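Local coordinates for uncharacterized protein (Pyrococcus abyssi, PDB 5IFF), which acts as a restriction DNA glycosylase, R.PabI, probably excising adenine from its recognition sequence, and is bound here to nonspecific double-stranded DNA, at residues L104-E112 against Y124-K132; E71-A79 against M191-I199. The protein carries 2 engineered substitutions. All blocks are in the same frame, centred on the assembly; numbering follows the deposited sequence.

Contact 1 (L104-E112 against Y124-K132)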
loop_
_atom_site.group_PDB
_atom_site.type_symbol
_atom_site.label_atom_id
_atom_site.label_comp_id
_atom_site.label_asym_id
_atom_site.label_seq_id
_atom_site.Cartn_x
_atom_site.Cartn_y
_atom_site.Cartn_z
ATOM N N LEU A 104 26.883 8.833 13.189
ATOM C CA LEU A 104 25.667 8.866 13.984
ATOM C C LEU A 104 25.127 7.449 14.226
ATOM O O LEU A 104 24.793 7.094 15.358
ATOM C CB LEU A 104 24.617 9.725 13.309
ATOM C CG LEU A 104 23.463 9.937 14.305
ATOM C CD1 LEU A 104 23.870 10.866 15.452
ATOM C CD2 LEU A 104 22.240 10.376 13.599
ATOM N N GLU A 105 25.083 6.621 13.176
ATOM C CA GLU A 105 24.658 5.213 13.329
ATOM C C GLU A 105 25.462 4.450 14.394
ATOM O O GLU A 105 24.900 3.588 15.062
ATOM C CB GLU A 105 24.727 4.471 11.977
ATOM C CG GLU A 105 23.516 4.805 11.079
ATOM C CD GLU A 105 23.423 3.951 9.816
ATOM O OE1 GLU A 105 24.047 2.853 9.788
ATOM O OE2 GLU A 105 22.756 4.395 8.848
ATOM N N ASP A 106 26.738 4.790 14.603
ATOM C CA ASP A 106 27.524 4.141 15.661
ATOM C C ASP A 106 26.959 4.346 17.085
ATOM O O ASP A 106 27.200 3.525 17.978
ATOM C CB ASP A 106 28.965 4.618 15.662
ATOM C CG ASP A 106 29.705 4.322 14.334
ATOM O OD1 ASP A 106 29.224 3.502 13.522
ATOM O OD2 ASP A 106 30.777 4.931 14.118
ATOM N N LYS A 107 26.230 5.437 17.286
ATOM C CA LYS A 107 25.708 5.796 18.590
ATOM C C LYS A 107 24.548 4.904 18.946
ATOM O O LYS A 107 24.425 4.446 20.076
ATOM C CB LYS A 107 25.268 7.257 18.614
ATOM C CG LYS A 107 26.409 8.215 18.740
ATOM C CD LYS A 107 25.948 9.650 18.604
ATOM C CE LYS A 107 25.712 10.269 19.971
ATOM N NZ LYS A 107 26.986 10.478 20.729
ATOM N N GLY A 108 23.701 4.655 17.968
ATOM C CA GLY A 108 22.585 3.747 18.150
ATOM C C GLY A 108 21.538 4.333 19.076
ATOM O O GLY A 108 21.451 5.547 19.249
ATOM N N ILE A 109 20.770 3.442 19.693
ATOM C CA ILE A 109 19.648 3.781 20.553
ATOM C C ILE A 109 19.820 3.113 21.915
ATOM O O ILE A 109 20.096 1.921 21.967
ATOM C CB ILE A 109 18.348 3.323 19.888
ATOM C CG1 ILE A 109 18.069 4.209 18.668
ATOM C CG2 ILE A 109 17.204 3.329 20.868
ATOM C CD1 ILE A 109 17.561 3.482 17.422
ATOM N N ARG A 110 19.699 3.853 23.014
ATOM C CA ARG A 110 19.828 3.218 24.333
ATOM C C ARG A 110 18.526 3.299 25.173
ATOM O O ARG A 110 17.732 4.226 25.018
ATOM C CB ARG A 110 20.995 3.839 25.102
ATOM C CG ARG A 110 20.779 5.267 25.585
ATOM C CD ARG A 110 22.030 5.792 26.286
ATOM N NE ARG A 110 21.777 6.987 27.096
ATOM C CZ ARG A 110 21.932 8.238 26.665
ATOM N NH1 ARG A 110 22.334 8.461 25.424
ATOM N NH2 ARG A 110 21.681 9.265 27.475
ATOM N N ARG A 111 18.303 2.319 26.048
ATOM C CA ARG A 111 17.152 2.387 26.943
ATOM C C ARG A 111 17.644 2.667 28.351
ATOM O O ARG A 111 18.510 1.963 28.861
ATOM C CB ARG A 111 16.324 1.103 26.908
ATOM C CG ARG A 111 15.114 1.152 27.875
ATOM C CD ARG A 111 14.366 -0.154 27.964
ATOM N NE ARG A 111 13.732 -0.578 26.714
ATOM C CZ ARG A 111 12.709 0.040 26.135
ATOM N NH1 ARG A 111 12.180 -0.428 25.014
ATOM N NH2 ARG A 111 12.217 1.138 26.676
ATOM N N GLU A 112 17.111 3.718 28.966
ATOM C CA GLU A 112 17.517 4.106 30.307
ATOM C C GLU A 112 16.410 3.791 31.275
ATOM O O GLU A 112 15.235 4.005 30.977
ATOM C CB GLU A 112 17.858 5.594 30.385
ATOM C CG GLU A 112 19.112 6.016 29.614
ATOM C CD GLU A 112 19.586 7.420 29.992
ATOM O OE1 GLU A 112 18.915 8.079 30.818
ATOM O OE2 GLU A 112 20.629 7.867 29.466
ATOM N N TYR A 124 10.619 3.410 31.620
ATOM C CA TYR A 124 11.940 3.450 30.982
ATOM C C TYR A 124 11.920 4.568 29.955
ATOM O O TYR A 124 10.857 5.092 29.631
ATOM C CB TYR A 124 12.301 2.120 30.310
ATOM C CG TYR A 124 12.503 1.000 31.307
ATOM C CD1 TYR A 124 13.770 0.671 31.765
ATOM C CD2 TYR A 124 11.408 0.299 31.828
ATOM C CE1 TYR A 124 13.949 -0.345 32.700
ATOM C CE2 TYR A 124 11.574 -0.711 32.756
ATOM C CZ TYR A 124 12.846 -1.030 33.188
ATOM O OH TYR A 124 13.028 -2.036 34.111
ATOM N N GLU A 125 13.091 4.951 29.458
ATOM C CA GLU A 125 13.149 5.940 28.392
ATOM C C GLU A 125 14.009 5.402 27.248
ATOM O O GLU A 125 15.136 4.979 27.484
ATOM C CB GLU A 125 13.694 7.268 28.934
ATOM C CG GLU A 125 12.658 8.119 29.660
ATOM C CD GLU A 125 13.234 9.390 30.340
ATOM O OE1 GLU A 125 14.456 9.463 30.600
ATOM O OE2 GLU A 125 12.445 10.321 30.619
ATOM N N ASP A 126 13.469 5.361 26.027
ATOM C CA ASP A 126 14.269 5.028 24.844
ATOM C C ASP A 126 14.855 6.318 24.257
ATOM O O ASP A 126 14.126 7.296 24.068
ATOM C CB ASP A 126 13.437 4.289 23.799
ATOM C CG ASP A 126 13.190 2.837 24.177
ATOM O OD1 ASP A 126 14.053 2.261 24.878
ATOM O OD2 ASP A 126 12.153 2.275 23.762
ATOM N N VAL A 127 16.156 6.316 23.953
ATOM C CA VAL A 127 16.861 7.568 23.692
ATOM C C VAL A 127 17.530 7.498 22.312
ATOM O O VAL A 127 18.400 6.655 22.093
ATOM C CB VAL A 127 17.933 7.883 24.784
ATOM C CG1 VAL A 127 18.435 9.304 24.648
ATOM C CG2 VAL A 127 17.374 7.656 26.203
ATOM N N TYR A 128 17.066 8.349 21.400
ATOM C CA TYR A 128 17.527 8.385 20.008
ATOM C C TYR A 128 18.441 9.589 19.760
ATOM O O TYR A 128 18.064 10.722 20.067
ATOM C CB TYR A 128 16.351 8.486 19.048
ATOM C CG TYR A 128 15.462 7.281 18.966
ATOM C CD1 TYR A 128 14.603 6.943 20.018
ATOM C CD2 TYR A 128 15.449 6.491 17.824
ATOM C CE1 TYR A 128 13.782 5.833 19.934
ATOM C CE2 TYR A 128 14.626 5.384 17.733
ATOM C CZ TYR A 128 13.792 5.066 18.793
ATOM O OH TYR A 128 12.975 3.970 18.692
ATOM N N PRO A 129 19.627 9.356 19.171
ATOM C CA PRO A 129 20.535 10.483 18.929
ATOM C C PRO A 129 20.100 11.269 17.687
ATOM O O PRO A 129 19.687 10.670 16.681
ATOM C CB PRO A 129 21.890 9.794 18.712
ATOM C CG PRO A 129 21.498 8.551 17.950
ATOM C CD PRO A 129 20.130 8.120 18.555
ATOM N N VAL A 130 20.178 12.593 17.764
ATOM C CA VAL A 130 19.887 13.467 16.646
ATOM C C VAL A 130 21.059 14.423 16.404
ATOM O O VAL A 130 21.553 15.043 17.339
ATOM C CB VAL A 130 18.608 14.260 16.925
ATOM C CG1 VAL A 130 18.320 15.276 15.840
ATOM C CG2 VAL A 130 17.412 13.290 17.086
ATOM N N ALA A 131 21.529 14.514 15.161
ATOM C CA ALA A 131 22.567 15.511 14.844
ATOM C C ALA A 131 21.883 16.667 14.153
ATOM O O ALA A 131 21.060 16.455 13.258
ATOM C CB ALA A 131 23.675 14.913 13.934
ATOM N N LYS A 132 22.229 17.899 14.507
ATOM C CA LYS A 132 21.513 19.012 13.893
ATOM C C LYS A 132 22.436 20.244 13.723
ATOM O O LYS A 132 23.246 20.528 14.588
ATOM C CB LYS A 132 20.267 19.344 14.745
ATOM C CG LYS A 132 19.387 20.465 14.236
ATOM C CD LYS A 132 18.240 20.792 15.250
ATOM C CE LYS A 132 17.828 22.255 15.154
ATOM N NZ LYS A 132 16.536 22.648 15.824
#

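Contact 2 (E71-A79 against M191-I199)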
loop_
_atom_site.group_PDB
_atom_site.type_symbol
_atom_site.label_atom_id
_atom_site.label_comp_id
_atom_site.label_asym_id
_atom_site.label_seq_id
_atom_site.Cartn_x
_atom_site.Cartn_y
_atom_site.Cartn_z
ATOM N N GLU A 71 17.866 14.807 -6.620
ATOM C CA GLU A 71 17.898 15.728 -5.480
ATOM C C GLU A 71 19.312 16.256 -5.177
ATOM O O GLU A 71 19.852 17.016 -5.962
ATOM C CB GLU A 71 17.282 15.054 -4.262
ATOM C CG GLU A 71 15.809 14.711 -4.523
ATOM C CD GLU A 71 15.050 14.259 -3.280
ATOM O OE1 GLU A 71 15.637 13.689 -2.330
ATOM O OE2 GLU A 71 13.832 14.445 -3.295
ATOM N N LEU A 72 19.898 15.881 -4.041
ATOM C CA LEU A 72 21.175 16.464 -3.692
ATOM C C LEU A 72 22.249 16.166 -4.781
ATOM O O LEU A 72 23.064 17.022 -5.041
ATOM C CB LEU A 72 21.670 15.942 -2.320
ATOM C CG LEU A 72 23.005 16.572 -1.851
ATOM C CD1 LEU A 72 22.970 18.126 -1.626
ATOM C CD2 LEU A 72 23.483 15.893 -0.556
ATOM N N SER A 73 22.267 14.969 -5.391
ATOM C CA SER A 73 23.345 14.758 -6.376
ATOM C C SER A 73 23.116 15.615 -7.626
ATOM O O SER A 73 24.077 16.033 -8.294
ATOM C CB SER A 73 23.510 13.273 -6.799
ATOM O OG SER A 73 22.300 12.638 -7.193
ATOM N N ARG A 74 21.855 15.865 -7.970
ATOM C CA ARG A 74 21.607 16.712 -9.130
ATOM C C ARG A 74 21.960 18.179 -8.791
ATOM O O ARG A 74 22.528 18.893 -9.645
ATOM C CB ARG A 74 20.151 16.566 -9.641
ATOM C CG ARG A 74 19.801 17.584 -10.773
ATOM C CD ARG A 74 18.425 17.327 -11.402
ATOM N NE ARG A 74 18.439 16.166 -12.297
ATOM C CZ ARG A 74 17.445 15.825 -13.119
ATOM N NH1 ARG A 74 16.328 16.546 -13.162
ATOM N NH2 ARG A 74 17.563 14.750 -13.896
ATOM N N MET A 75 21.666 18.616 -7.556
ATOM C CA MET A 75 22.062 19.941 -7.114
ATOM C C MET A 75 23.577 20.124 -7.263
ATOM O O MET A 75 24.074 21.118 -7.812
ATOM C CB MET A 75 21.692 20.154 -5.658
ATOM C CG MET A 75 20.182 20.277 -5.477
ATOM S SD MET A 75 19.660 20.047 -3.768
ATOM C CE MET A 75 20.712 20.949 -2.798
ATOM N N VAL A 76 24.286 19.172 -6.702
ATOM C CA VAL A 76 25.750 19.268 -6.634
ATOM C C VAL A 76 26.388 19.156 -8.017
ATOM O O VAL A 76 27.303 19.924 -8.338
ATOM C CB VAL A 76 26.329 18.183 -5.651
ATOM C CG1 VAL A 76 27.865 18.079 -5.738
ATOM C CG2 VAL A 76 25.927 18.583 -4.203
ATOM N N ARG A 77 25.920 18.237 -8.852
ATOM C CA ARG A 77 26.541 18.105 -10.172
ATOM C C ARG A 77 26.280 19.414 -10.948
ATOM O O ARG A 77 27.176 19.942 -11.624
ATOM C CB ARG A 77 26.026 16.881 -10.938
ATOM C CG ARG A 77 26.746 16.693 -12.283
ATOM C CD ARG A 77 26.280 15.461 -13.054
ATOM N NE ARG A 77 26.696 14.193 -12.442
ATOM C CZ ARG A 77 25.879 13.425 -11.734
ATOM N NH1 ARG A 77 26.306 12.288 -11.225
ATOM N NH2 ARG A 77 24.621 13.810 -11.545
ATOM N N LEU A 78 25.062 19.949 -10.853
ATOM C CA LEU A 78 24.755 21.221 -11.550
ATOM C C LEU A 78 25.564 22.363 -10.941
ATOM O O LEU A 78 26.086 23.205 -11.683
ATOM C CB LEU A 78 23.258 21.571 -11.480
ATOM C CG LEU A 78 22.297 20.801 -12.384
ATOM C CD1 LEU A 78 20.855 21.283 -12.095
ATOM C CD2 LEU A 78 22.681 20.900 -13.880
ATOM N N ALA A 79 25.686 22.379 -9.604
ATOM C CA ALA A 79 26.466 23.451 -8.955
ATOM C C ALA A 79 27.937 23.437 -9.404
ATOM O O ALA A 79 28.578 24.475 -9.618
ATOM C CB ALA A 79 26.376 23.311 -7.435
ATOM N N MET A 191 24.431 23.024 0.415
ATOM C CA MET A 191 24.863 21.839 -0.322
ATOM C C MET A 191 26.077 21.255 0.369
ATOM O O MET A 191 26.173 20.022 0.496
ATOM C CB MET A 191 25.210 22.185 -1.786
ATOM C CG MET A 191 23.944 22.448 -2.681
ATOM S SD MET A 191 24.370 22.862 -4.410
ATOM C CE MET A 191 24.543 24.683 -4.270
ATOM N N LYS A 192 26.986 22.122 0.801
ATOM C CA LYS A 192 28.135 21.626 1.546
ATOM C C LYS A 192 27.727 20.884 2.821
ATOM O O LYS A 192 28.215 19.791 3.101
ATOM C CB LYS A 192 29.051 22.753 1.916
ATOM C CG LYS A 192 29.691 23.425 0.683
ATOM C CD LYS A 192 30.581 24.594 1.204
ATOM C CE LYS A 192 31.265 25.393 0.098
ATOM N NZ LYS A 192 31.875 26.701 0.640
ATOM N N GLU A 193 26.845 21.500 3.599
ATOM C CA GLU A 193 26.466 20.880 4.871
ATOM C C GLU A 193 25.622 19.647 4.724
ATOM O O GLU A 193 25.671 18.805 5.621
ATOM C CB GLU A 193 25.748 21.906 5.778
ATOM C CG GLU A 193 26.653 23.091 6.223
ATOM C CD GLU A 193 27.876 22.652 7.034
ATOM O OE1 GLU A 193 27.853 21.572 7.659
ATOM O OE2 GLU A 193 28.874 23.389 7.074
ATOM N N LEU A 194 24.818 19.538 3.655
ATOM C CA LEU A 194 24.047 18.349 3.415
ATOM C C LEU A 194 25.006 17.177 3.033
ATOM O O LEU A 194 24.800 16.034 3.467
ATOM C CB LEU A 194 22.993 18.559 2.307
ATOM C CG LEU A 194 21.724 19.314 2.801
ATOM C CD1 LEU A 194 20.875 19.715 1.551
ATOM C CD2 LEU A 194 20.949 18.365 3.779
ATOM N N LEU A 195 26.095 17.495 2.298
ATOM C CA LEU A 195 27.103 16.475 1.956
ATOM C C LEU A 195 27.793 16.062 3.220
ATOM O O LEU A 195 27.956 14.884 3.454
ATOM C CB LEU A 195 28.136 17.021 0.936
ATOM C CG LEU A 195 27.500 17.198 -0.456
ATOM C CD1 LEU A 195 28.448 18.134 -1.295
ATOM C CD2 LEU A 195 27.253 15.854 -1.213
ATOM N N LYS A 196 28.133 17.032 4.066
ATOM C CA LYS A 196 28.773 16.700 5.347
ATOM C C LYS A 196 27.856 15.890 6.245
ATOM O O LYS A 196 28.331 14.983 6.968
ATOM C CB LYS A 196 29.209 17.942 6.069
ATOM C CG LYS A 196 30.430 18.610 5.358
ATOM C CD LYS A 196 30.724 20.003 5.939
ATOM C CE LYS A 196 31.281 19.883 7.320
ATOM N NZ LYS A 196 32.048 21.121 7.661
ATOM N N ALA A 197 26.561 16.209 6.212
ATOM C CA ALA A 197 25.577 15.411 6.971
ATOM C C ALA A 197 25.614 13.924 6.551
ATOM O O ALA A 197 25.660 13.019 7.398
ATOM C CB ALA A 197 24.152 16.001 6.802
ATOM N N PHE A 198 25.590 13.649 5.252
ATOM C CA PHE A 198 25.603 12.286 4.819
ATOM C C PHE A 198 26.930 11.596 5.188
ATOM O O PHE A 198 26.954 10.394 5.527
ATOM C CB PHE A 198 25.345 12.218 3.293
ATOM C CG PHE A 198 23.888 12.258 2.937
ATOM C CD1 PHE A 198 23.056 11.182 3.289
ATOM C CD2 PHE A 198 23.325 13.359 2.280
ATOM C CE1 PHE A 198 21.674 11.180 2.951
ATOM C CE2 PHE A 198 21.946 13.384 1.957
ATOM C CZ PHE A 198 21.125 12.299 2.288
ATOM N N ILE A 199 28.020 12.362 5.117
ATOM C CA ILE A 199 29.336 11.857 5.451
ATOM C C ILE A 199 29.391 11.393 6.929
ATOM O O ILE A 199 30.001 10.357 7.208
ATOM C CB ILE A 199 30.414 12.926 5.159
ATOM C CG1 ILE A 199 30.685 12.953 3.655
ATOM C CG2 ILE A 199 31.716 12.647 5.909
ATOM C CD1 ILE A 199 31.525 14.164 3.248
#

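Contact 1 (L104-E112 against Y124-K132)
Arg110 crosses Val127 at a slant, its CG set between backbone N and carbonyl carbon (chi1 71°) and its chain extended beyond, whereas Ile109 turns CG1 beside its own backbone N (chi1 -70°), bringing that branch over a face of the Tyr128 ring. Arg110 and Val127 belong to the antiparallel ladder of a long beta-hairpin, strands 110-114 and 121-134, and Ile109 and Tyr128 lie just past its last pair. Glu112 and Glu125 form the next hydrogen-bonded pair; the bond from Glu112 N to Glu125 O, 2.8 Å long, is nearly straight (171°). Val127 CG1 lies over one face of the Arg110 guanidinium, off toward its rim. In the plane of that group, NE and NH2 both grip Glu112 OE2, at 2.8 and 2.7 Å, which holds the guanidinium against rotation. Arg110 NH1 goes instead to Glu125 of the second subunit, whose strand pairs antiparallel with 121-134, so the sheet runs on across the interface. On the opposite face of the sheet from Arg110, Asp126 lies over one face of the Arg111 guanidinium, a salt bridge of charges alone whose exact geometry is doubtful. In the CH-pi contact, Ile109 CG1 stands 4.0 Å from the Tyr128 ring centroid. Beyond, Leu104 CD1 packs 4.0 Å from Pro129 CB. Pro129 has no N-H to offer, and its CD comes within 3.0 Å of Gly108 O.

Contact 2 (E71-A79 against M191-I199)
Met75 O receives the N-H of Ala79 at 2.7 Å, one turn along helix 72-81, and the Met191 sulfur rests against this same turn, SD lying 3.8 Å from Met75 O and 3.7 Å from Ala79 CB. No hydrogen bond crosses between the helices; their segment axes pass 10.8 Å apart at 131°, joined by apolar side chains. The central feature is a knob-into-hole fit: Leu72 enters the hole made by Met191, Leu194, Leu195 and Phe198. With CG opposite the backbone N (chi1 -177°), Leu72 sends both methyls across. CD2 touches Leu195 CD2 and Phe198 CD2, each at 3.8 Å, while CD1 lies beside Leu194 CB. Met75 bends at its last torsion, and its CE methyl comes 3.6 Å from Met191 CG. Val76 CG2 and Leu195 CD1 meet tip to tip. The contact borders two residues that bind adenine in another structure of this protein, though none is bound to this chain: the side chains of Leu194 and Ile60 are about 4 Å apart, as are those of Phe198 and Val158. Around it, Phe212 of helix 203-216 packs on Val76, Leu93 of helix 87-99 on Leu195, and Ile141 of strand 140-147 on Leu194.

How the contacts relate
Contact 2 is wholly buried and nearer the centre of the chain, whereas contact 1 is partly buried and lies farther out, on the hairpin; both meet the second subunit, contact 1 far more extensively. They share no helix or strand and do not touch; their centres are about 26 Å apart and their nearest atoms about 7 Å. Along the chain, contact 1 is nested inside the loop that contact 2 closes. Strand 140-147 borders both, packing on Leu104 and Ala131 in one and on Leu194 and Ala197 in the other. Their chemistry follows their place: 104-112 with 124-132 combines main-chain bonds and salt bridges, some to the second subunit, with a smaller apolar part, 71-79 with 191-199 relies on interlocked apolar side chains.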